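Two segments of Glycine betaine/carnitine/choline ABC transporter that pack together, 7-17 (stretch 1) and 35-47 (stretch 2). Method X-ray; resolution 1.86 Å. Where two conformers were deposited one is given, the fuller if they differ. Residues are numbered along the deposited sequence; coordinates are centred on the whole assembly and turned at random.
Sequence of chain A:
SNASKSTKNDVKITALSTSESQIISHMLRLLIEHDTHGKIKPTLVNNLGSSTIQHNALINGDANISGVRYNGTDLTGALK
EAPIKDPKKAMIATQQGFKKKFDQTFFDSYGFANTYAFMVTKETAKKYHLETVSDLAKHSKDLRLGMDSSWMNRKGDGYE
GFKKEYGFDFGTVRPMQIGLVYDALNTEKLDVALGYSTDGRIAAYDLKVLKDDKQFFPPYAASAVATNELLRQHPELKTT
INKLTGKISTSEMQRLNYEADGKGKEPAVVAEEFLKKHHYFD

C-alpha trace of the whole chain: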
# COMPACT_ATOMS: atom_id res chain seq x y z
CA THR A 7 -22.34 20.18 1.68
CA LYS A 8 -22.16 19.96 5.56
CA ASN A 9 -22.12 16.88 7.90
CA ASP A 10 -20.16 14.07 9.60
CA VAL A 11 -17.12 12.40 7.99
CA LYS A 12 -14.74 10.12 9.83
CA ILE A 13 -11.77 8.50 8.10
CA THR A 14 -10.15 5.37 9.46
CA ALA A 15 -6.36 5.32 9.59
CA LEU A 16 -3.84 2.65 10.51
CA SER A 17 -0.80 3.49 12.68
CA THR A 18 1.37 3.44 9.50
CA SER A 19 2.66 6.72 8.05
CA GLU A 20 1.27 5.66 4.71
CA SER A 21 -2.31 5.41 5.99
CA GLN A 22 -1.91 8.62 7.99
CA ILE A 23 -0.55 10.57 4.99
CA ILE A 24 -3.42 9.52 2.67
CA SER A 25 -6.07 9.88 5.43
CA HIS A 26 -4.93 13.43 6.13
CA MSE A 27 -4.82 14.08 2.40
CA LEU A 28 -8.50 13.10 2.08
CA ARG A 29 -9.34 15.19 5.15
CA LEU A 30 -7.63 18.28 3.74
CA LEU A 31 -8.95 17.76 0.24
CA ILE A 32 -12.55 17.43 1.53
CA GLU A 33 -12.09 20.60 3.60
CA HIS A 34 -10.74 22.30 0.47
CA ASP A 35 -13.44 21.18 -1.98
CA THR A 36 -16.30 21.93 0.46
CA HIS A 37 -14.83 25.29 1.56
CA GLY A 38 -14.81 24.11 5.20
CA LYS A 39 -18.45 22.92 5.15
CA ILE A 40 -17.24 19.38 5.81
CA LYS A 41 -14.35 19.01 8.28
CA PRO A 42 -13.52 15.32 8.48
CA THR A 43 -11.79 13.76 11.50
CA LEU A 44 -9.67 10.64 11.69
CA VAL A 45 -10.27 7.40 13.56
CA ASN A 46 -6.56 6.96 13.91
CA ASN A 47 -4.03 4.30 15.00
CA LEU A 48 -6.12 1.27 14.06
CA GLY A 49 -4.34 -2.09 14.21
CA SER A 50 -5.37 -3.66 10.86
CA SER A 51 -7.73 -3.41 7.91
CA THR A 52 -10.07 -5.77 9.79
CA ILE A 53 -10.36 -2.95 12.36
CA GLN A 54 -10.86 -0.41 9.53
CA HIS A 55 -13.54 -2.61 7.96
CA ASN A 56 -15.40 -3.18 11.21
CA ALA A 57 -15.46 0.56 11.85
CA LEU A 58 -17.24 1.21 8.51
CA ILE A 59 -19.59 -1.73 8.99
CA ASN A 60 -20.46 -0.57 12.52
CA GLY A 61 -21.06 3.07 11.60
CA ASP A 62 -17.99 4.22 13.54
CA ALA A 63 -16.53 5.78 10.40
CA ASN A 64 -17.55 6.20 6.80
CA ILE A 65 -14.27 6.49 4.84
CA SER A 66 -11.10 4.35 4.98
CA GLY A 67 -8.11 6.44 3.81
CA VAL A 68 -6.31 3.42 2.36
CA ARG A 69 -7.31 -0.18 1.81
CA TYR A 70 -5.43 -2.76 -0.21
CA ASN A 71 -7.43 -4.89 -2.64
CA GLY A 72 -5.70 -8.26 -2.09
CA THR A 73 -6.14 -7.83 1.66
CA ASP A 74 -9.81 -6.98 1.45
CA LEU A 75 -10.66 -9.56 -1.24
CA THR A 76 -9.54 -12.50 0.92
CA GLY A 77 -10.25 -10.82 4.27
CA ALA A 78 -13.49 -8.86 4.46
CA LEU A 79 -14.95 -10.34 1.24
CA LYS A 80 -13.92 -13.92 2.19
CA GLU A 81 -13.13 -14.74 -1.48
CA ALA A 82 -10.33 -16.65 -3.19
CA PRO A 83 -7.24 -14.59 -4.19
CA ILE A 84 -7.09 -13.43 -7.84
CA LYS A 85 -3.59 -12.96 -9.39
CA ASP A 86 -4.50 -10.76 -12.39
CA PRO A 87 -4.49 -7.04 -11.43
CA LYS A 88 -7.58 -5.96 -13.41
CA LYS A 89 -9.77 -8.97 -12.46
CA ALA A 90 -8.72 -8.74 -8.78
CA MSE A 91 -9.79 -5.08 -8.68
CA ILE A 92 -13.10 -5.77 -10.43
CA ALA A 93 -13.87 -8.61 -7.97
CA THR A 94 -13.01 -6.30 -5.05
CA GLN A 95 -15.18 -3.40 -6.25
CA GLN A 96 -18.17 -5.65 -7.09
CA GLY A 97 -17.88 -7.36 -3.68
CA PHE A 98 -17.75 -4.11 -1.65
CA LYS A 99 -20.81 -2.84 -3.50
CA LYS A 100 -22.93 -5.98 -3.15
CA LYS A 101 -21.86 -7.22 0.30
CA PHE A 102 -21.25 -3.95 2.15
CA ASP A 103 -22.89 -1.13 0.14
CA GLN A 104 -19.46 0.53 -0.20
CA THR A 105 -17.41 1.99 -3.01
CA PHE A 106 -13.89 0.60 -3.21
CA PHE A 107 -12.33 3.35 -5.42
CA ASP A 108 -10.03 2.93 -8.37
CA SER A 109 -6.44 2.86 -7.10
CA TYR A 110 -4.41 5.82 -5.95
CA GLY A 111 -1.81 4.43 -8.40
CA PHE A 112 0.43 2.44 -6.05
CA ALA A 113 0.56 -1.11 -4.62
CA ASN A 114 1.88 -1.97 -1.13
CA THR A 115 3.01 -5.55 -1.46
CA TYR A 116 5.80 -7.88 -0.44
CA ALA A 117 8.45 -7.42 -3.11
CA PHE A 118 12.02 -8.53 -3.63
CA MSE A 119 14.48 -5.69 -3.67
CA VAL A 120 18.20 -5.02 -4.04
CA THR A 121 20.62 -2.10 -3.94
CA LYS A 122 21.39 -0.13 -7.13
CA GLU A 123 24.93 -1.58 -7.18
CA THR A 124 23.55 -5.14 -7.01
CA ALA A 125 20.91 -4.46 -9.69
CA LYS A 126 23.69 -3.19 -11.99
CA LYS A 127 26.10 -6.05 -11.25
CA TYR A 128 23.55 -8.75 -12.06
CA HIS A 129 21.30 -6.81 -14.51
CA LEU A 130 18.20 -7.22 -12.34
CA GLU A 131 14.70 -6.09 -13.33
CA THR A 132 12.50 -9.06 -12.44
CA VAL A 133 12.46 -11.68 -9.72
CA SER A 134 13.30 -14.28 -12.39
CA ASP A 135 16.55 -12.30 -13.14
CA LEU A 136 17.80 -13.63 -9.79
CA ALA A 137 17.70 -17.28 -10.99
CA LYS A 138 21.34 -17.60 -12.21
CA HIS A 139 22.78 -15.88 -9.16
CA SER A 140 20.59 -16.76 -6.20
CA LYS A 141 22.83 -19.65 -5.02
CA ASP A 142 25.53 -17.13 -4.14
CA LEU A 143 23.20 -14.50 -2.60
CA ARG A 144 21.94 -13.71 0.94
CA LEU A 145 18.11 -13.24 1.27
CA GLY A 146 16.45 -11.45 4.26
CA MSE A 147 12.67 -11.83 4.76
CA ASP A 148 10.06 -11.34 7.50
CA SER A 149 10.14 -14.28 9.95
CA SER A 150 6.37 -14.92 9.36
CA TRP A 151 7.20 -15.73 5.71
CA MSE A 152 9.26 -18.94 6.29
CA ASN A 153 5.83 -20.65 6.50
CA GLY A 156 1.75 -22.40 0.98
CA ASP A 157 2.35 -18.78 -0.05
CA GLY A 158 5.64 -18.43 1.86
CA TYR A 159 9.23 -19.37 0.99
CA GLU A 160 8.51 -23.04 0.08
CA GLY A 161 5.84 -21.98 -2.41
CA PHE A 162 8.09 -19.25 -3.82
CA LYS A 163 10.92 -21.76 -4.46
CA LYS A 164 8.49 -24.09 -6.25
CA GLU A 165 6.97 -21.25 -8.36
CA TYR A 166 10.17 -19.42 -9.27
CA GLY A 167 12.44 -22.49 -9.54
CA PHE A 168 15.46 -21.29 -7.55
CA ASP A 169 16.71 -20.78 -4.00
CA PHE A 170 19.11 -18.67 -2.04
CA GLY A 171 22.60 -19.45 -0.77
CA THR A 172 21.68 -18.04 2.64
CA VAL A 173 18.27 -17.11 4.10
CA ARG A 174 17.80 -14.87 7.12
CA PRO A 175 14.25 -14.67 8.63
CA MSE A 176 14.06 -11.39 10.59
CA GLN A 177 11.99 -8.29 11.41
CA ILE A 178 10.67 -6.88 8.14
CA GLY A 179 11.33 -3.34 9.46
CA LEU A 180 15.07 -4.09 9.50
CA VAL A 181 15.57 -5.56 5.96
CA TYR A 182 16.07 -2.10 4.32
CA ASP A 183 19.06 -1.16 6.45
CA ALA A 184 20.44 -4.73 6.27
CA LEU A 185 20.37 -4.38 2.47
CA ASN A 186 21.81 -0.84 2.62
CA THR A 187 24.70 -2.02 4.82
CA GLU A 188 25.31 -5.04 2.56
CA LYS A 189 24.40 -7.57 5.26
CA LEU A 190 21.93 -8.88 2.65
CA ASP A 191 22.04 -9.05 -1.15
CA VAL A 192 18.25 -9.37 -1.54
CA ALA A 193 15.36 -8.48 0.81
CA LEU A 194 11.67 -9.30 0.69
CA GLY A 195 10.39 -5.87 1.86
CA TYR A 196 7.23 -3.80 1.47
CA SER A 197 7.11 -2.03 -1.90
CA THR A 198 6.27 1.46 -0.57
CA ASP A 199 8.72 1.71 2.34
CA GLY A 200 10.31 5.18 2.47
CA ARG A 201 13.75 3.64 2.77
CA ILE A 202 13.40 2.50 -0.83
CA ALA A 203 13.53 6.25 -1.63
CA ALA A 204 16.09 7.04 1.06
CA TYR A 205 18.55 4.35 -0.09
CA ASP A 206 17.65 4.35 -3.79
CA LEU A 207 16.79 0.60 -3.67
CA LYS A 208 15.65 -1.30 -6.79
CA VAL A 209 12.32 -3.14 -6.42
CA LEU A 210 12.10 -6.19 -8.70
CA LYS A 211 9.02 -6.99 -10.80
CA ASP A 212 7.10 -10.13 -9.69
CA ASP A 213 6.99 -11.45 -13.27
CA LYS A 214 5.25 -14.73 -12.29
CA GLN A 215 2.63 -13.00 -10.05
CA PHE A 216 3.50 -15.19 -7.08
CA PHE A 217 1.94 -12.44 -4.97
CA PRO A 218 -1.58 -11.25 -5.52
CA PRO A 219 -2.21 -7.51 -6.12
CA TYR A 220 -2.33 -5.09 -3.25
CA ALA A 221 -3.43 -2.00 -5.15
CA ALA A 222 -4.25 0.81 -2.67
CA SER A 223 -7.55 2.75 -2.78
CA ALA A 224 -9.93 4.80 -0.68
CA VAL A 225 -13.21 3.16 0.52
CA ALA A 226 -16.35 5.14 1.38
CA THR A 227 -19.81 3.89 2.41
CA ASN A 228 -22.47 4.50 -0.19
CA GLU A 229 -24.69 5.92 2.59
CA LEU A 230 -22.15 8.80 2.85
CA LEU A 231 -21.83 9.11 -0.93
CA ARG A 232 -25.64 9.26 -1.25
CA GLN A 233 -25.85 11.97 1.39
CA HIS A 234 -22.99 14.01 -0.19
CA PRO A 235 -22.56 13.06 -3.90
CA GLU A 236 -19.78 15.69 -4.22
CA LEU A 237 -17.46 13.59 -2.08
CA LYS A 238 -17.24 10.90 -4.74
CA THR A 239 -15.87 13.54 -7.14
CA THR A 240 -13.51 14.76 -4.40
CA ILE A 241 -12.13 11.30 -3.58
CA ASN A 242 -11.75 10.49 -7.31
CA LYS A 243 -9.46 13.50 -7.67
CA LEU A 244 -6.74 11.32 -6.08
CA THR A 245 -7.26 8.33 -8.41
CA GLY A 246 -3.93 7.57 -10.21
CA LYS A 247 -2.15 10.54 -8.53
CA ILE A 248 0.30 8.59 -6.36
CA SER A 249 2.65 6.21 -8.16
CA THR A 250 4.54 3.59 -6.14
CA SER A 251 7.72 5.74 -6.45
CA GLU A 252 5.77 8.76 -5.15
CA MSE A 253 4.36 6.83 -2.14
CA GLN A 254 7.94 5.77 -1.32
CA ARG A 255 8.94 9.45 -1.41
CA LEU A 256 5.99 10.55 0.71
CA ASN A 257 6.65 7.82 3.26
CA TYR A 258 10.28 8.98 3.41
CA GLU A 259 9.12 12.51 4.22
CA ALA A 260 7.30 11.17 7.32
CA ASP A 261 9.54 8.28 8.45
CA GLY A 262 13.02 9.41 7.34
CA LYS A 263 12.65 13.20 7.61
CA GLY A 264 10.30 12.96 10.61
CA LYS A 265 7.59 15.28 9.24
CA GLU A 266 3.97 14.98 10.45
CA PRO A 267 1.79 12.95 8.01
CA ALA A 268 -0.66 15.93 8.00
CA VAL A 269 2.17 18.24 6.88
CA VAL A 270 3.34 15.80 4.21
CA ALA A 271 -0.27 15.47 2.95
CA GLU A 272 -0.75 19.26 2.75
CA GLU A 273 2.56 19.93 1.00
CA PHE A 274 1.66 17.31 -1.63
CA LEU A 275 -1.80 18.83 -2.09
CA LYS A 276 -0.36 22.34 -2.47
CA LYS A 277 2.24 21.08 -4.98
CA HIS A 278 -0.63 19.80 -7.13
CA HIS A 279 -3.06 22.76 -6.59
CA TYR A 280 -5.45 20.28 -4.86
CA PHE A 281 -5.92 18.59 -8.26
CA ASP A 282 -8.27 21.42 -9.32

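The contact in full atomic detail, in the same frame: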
# COMPACT_ATOMS: atom_id res chain seq x y z
N THR A 7 -21.07 19.70 0.99
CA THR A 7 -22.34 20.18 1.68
C THR A 7 -22.05 20.54 3.15
O THR A 7 -21.34 21.51 3.38
CB THR A 7 -23.49 19.15 1.53
N LYS A 8 -22.57 19.80 4.13
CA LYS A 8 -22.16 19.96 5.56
C LYS A 8 -22.66 18.78 6.40
O LYS A 8 -23.87 18.46 6.35
CB LYS A 8 -22.65 21.32 6.15
N ASN A 9 -21.77 18.12 7.16
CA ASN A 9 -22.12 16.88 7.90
C ASN A 9 -20.88 16.16 8.49
O ASN A 9 -19.84 16.79 8.70
CB ASN A 9 -23.03 15.96 7.03
CG ASN A 9 -23.47 14.67 7.74
OD1 ASN A 9 -24.15 14.69 8.78
ND2 ASN A 9 -23.09 13.52 7.15
N ASP A 10 -20.99 14.84 8.68
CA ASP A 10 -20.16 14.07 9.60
C ASP A 10 -19.30 13.00 8.90
O ASP A 10 -19.79 11.93 8.56
CB ASP A 10 -21.10 13.40 10.61
CG ASP A 10 -20.37 12.53 11.62
OD1 ASP A 10 -19.19 12.81 11.91
OD2 ASP A 10 -21.00 11.57 12.12
N VAL A 11 -18.01 13.30 8.71
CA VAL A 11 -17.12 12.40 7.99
C VAL A 11 -16.00 11.96 8.94
O VAL A 11 -15.32 12.78 9.58
CB VAL A 11 -16.53 13.07 6.72
CG1 VAL A 11 -15.51 12.17 6.06
CG2 VAL A 11 -17.62 13.40 5.72
N LYS A 12 -15.82 10.66 9.04
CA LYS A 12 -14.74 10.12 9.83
C LYS A 12 -13.98 9.09 8.98
O LYS A 12 -14.59 8.20 8.37
CB LYS A 12 -15.30 9.48 11.10
CG LYS A 12 -15.89 10.49 12.10
CD LYS A 12 -16.76 9.76 13.11
CE LYS A 12 -17.40 10.70 14.12
NZ LYS A 12 -16.44 10.97 15.23
N ILE A 13 -12.67 9.25 8.97
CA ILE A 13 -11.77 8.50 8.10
C ILE A 13 -10.89 7.58 8.96
O ILE A 13 -10.09 8.05 9.81
CB ILE A 13 -10.84 9.46 7.30
CG1 ILE A 13 -11.66 10.53 6.57
CG2 ILE A 13 -9.89 8.65 6.39
CD1 ILE A 13 -10.84 11.68 5.93
N THR A 14 -10.98 6.29 8.70
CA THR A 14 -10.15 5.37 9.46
C THR A 14 -8.70 5.44 8.97
O THR A 14 -8.44 5.55 7.73
CB THR A 14 -10.59 3.92 9.33
OG1 THR A 14 -10.36 3.49 7.98
CG2 THR A 14 -12.04 3.76 9.69
N ALA A 15 -7.78 5.37 9.92
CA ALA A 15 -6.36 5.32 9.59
C ALA A 15 -5.65 4.30 10.45
O ALA A 15 -5.98 4.14 11.65
CB ALA A 15 -5.74 6.67 9.76
N LEU A 16 -4.69 3.60 9.83
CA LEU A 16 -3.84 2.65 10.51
C LEU A 16 -2.76 3.46 11.23
O LEU A 16 -2.65 4.67 11.00
CB LEU A 16 -3.16 1.67 9.49
CG LEU A 16 -4.08 0.83 8.60
CD1 LEU A 16 -3.26 0.08 7.56
CD2 LEU A 16 -4.95 -0.15 9.44
N SER A 17 -1.97 2.82 12.08
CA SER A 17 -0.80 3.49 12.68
C SER A 17 0.40 3.71 11.74
O SER A 17 1.42 4.29 12.15
CB SER A 17 -0.35 2.78 13.99
OG SER A 17 -0.25 1.37 13.79
N ASP A 35 -12.36 21.20 -1.00
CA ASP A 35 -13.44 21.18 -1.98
C ASP A 35 -14.78 21.69 -1.45
O ASP A 35 -15.58 22.23 -2.22
CB ASP A 35 -13.63 19.78 -2.56
CG ASP A 35 -12.59 19.42 -3.57
OD1 ASP A 35 -11.66 20.21 -3.84
OD2 ASP A 35 -12.70 18.31 -4.12
N THR A 36 -15.02 21.53 -0.15
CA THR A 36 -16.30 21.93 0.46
C THR A 36 -16.21 23.30 1.13
O THR A 36 -17.13 23.72 1.80
CB THR A 36 -16.83 20.89 1.49
OG1 THR A 36 -15.98 20.88 2.65
CG2 THR A 36 -16.88 19.48 0.86
N HIS A 37 -15.09 23.98 0.93
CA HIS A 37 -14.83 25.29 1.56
C HIS A 37 -15.09 25.29 3.07
O HIS A 37 -15.68 26.24 3.61
CB HIS A 37 -15.65 26.41 0.88
CG HIS A 37 -15.63 26.34 -0.61
ND1 HIS A 37 -16.72 25.96 -1.36
CD2 HIS A 37 -14.64 26.59 -1.50
CE1 HIS A 37 -16.41 25.98 -2.64
NE2 HIS A 37 -15.15 26.37 -2.76
N GLY A 38 -14.65 24.23 3.75
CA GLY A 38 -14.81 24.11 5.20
C GLY A 38 -16.19 23.67 5.69
O GLY A 38 -16.40 23.50 6.89
N LYS A 39 -17.13 23.43 4.78
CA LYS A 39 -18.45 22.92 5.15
C LYS A 39 -18.39 21.50 5.74
O LYS A 39 -19.11 21.17 6.68
CB LYS A 39 -19.38 22.95 3.95
CG LYS A 39 -19.84 24.34 3.61
CD LYS A 39 -20.35 24.42 2.18
CE LYS A 39 -21.11 25.71 1.94
NZ LYS A 39 -21.80 25.63 0.62
N ILE A 40 -17.50 20.67 5.20
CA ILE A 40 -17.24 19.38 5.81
C ILE A 40 -15.79 19.36 6.32
O ILE A 40 -14.86 19.59 5.56
CB ILE A 40 -17.52 18.23 4.81
CG1 ILE A 40 -18.99 18.32 4.33
CG2 ILE A 40 -17.19 16.85 5.46
CD1 ILE A 40 -19.39 17.29 3.26
N LYS A 41 -15.64 19.06 7.61
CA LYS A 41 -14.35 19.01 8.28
C LYS A 41 -14.18 17.60 8.83
O LYS A 41 -14.59 17.30 9.96
CB LYS A 41 -14.25 20.04 9.41
CG LYS A 41 -14.14 21.48 8.94
CD LYS A 41 -14.09 22.46 10.11
CE LYS A 41 -14.24 23.92 9.64
NZ LYS A 41 -15.64 24.46 9.76
N PRO A 42 -13.58 16.71 8.03
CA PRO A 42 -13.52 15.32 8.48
C PRO A 42 -12.55 15.16 9.66
O PRO A 42 -11.63 15.97 9.82
CB PRO A 42 -12.97 14.59 7.26
CG PRO A 42 -13.31 15.49 6.10
CD PRO A 42 -13.06 16.86 6.66
N THR A 43 -12.76 14.12 10.47
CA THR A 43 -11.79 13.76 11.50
C THR A 43 -11.32 12.33 11.27
O THR A 43 -11.96 11.59 10.55
CB THR A 43 -12.34 13.95 12.93
OG1 THR A 43 -13.43 13.04 13.13
CG2 THR A 43 -12.84 15.39 13.11
N LEU A 44 -10.21 11.96 11.89
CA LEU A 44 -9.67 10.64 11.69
C LEU A 44 -10.00 9.74 12.87
O LEU A 44 -10.07 10.20 14.01
CB LEU A 44 -8.15 10.67 11.51
CG LEU A 44 -7.52 10.89 10.13
CD1 LEU A 44 -8.11 12.08 9.35
CD2 LEU A 44 -6.00 11.02 10.28
N VAL A 45 -10.24 8.47 12.56
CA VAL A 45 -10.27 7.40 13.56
C VAL A 45 -8.93 6.71 13.38
O VAL A 45 -8.76 5.82 12.54
CB VAL A 45 -11.47 6.45 13.36
CG1 VAL A 45 -11.44 5.33 14.39
CG2 VAL A 45 -12.80 7.24 13.47
N ASN A 46 -7.97 7.17 14.17
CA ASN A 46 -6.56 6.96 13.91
C ASN A 46 -6.01 5.78 14.71
O ASN A 46 -6.68 5.27 15.61
CB ASN A 46 -5.78 8.24 14.25
CG ASN A 46 -4.63 8.50 13.29
OD1 ASN A 46 -4.13 7.57 12.62
ND2 ASN A 46 -4.16 9.76 13.25
N ASN A 47 -4.80 5.36 14.34
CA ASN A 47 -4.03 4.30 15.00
C ASN A 47 -4.69 2.94 15.08
O ASN A 47 -4.53 2.22 16.08
CB ASN A 47 -3.57 4.76 16.39
CG ASN A 47 -2.72 6.01 16.33
OD1 ASN A 47 -3.01 6.98 17.02
ND2 ASN A 47 -1.68 6.00 15.50
O HOH W 1 -17.99 18.41 9.25
O HOH W 2 -16.99 15.72 10.06
O HOH W 3 -16.23 14.04 12.00

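Parallel β-strands bond by a simple rule: one residue of a pair reaches its neighbour with both NH and CO, while its partner turns its own polar groups away. Strands 12-16 and 43-47 of this ABC transporter protein, running in the same direction at 22°, illustrate it well. The ladder has four rungs. Thr 43 N donates to Val 11 O (3.0 Å) and Thr 43 O accepts from Ile 13 N (2.9 Å); Val 45 N then donates to Ile 13 O (2.8 Å), and Val 45 O accepts from Ala 15 N (2.8 Å). All four are nearly straight, with angles at hydrogen of 159-164°. Between the rungs, weaker CA-H...O contacts use the same carbonyls, as where Lys 12 CA lies 3.2 Å from Thr 43 O and Leu 44 CA 3.2 Å from Ile 13 O.

The ladder does not continue at its far end. Ala 15 O is 3.2 Å from Asn 47 N, but the angle is poor; that amide instead donates to Asn 46 OD1 (2.9 Å).

Before the strands pair, water takes over the bridging. Water 1 donates to Asn 9 O (2.5 Å) and accepts from Lys 41 N (2.9 Å), while water 2 accepts from Val 11 N (3.0 Å) and lies 2.9 Å from Lys 41 O, so backbones too far apart for direct bonds remain linked.

Side chains alternate across the sheet. Ile 13 and Leu 44 share one face, where Ile 13 CD1 also packs on Pro 42 CB (3.8 Å); Lys 12, Thr 43, Thr 14 and Val 45 occupy the other. Just ahead of the strands, Val 11 packs against both Ile 40 and Pro 42, which also touch each other: its CG2 meets Ile 40 CG2 at 3.5 Å and its CG1 meets Pro 42 CB at 3.7 Å, close apolar contacts among three buried residues.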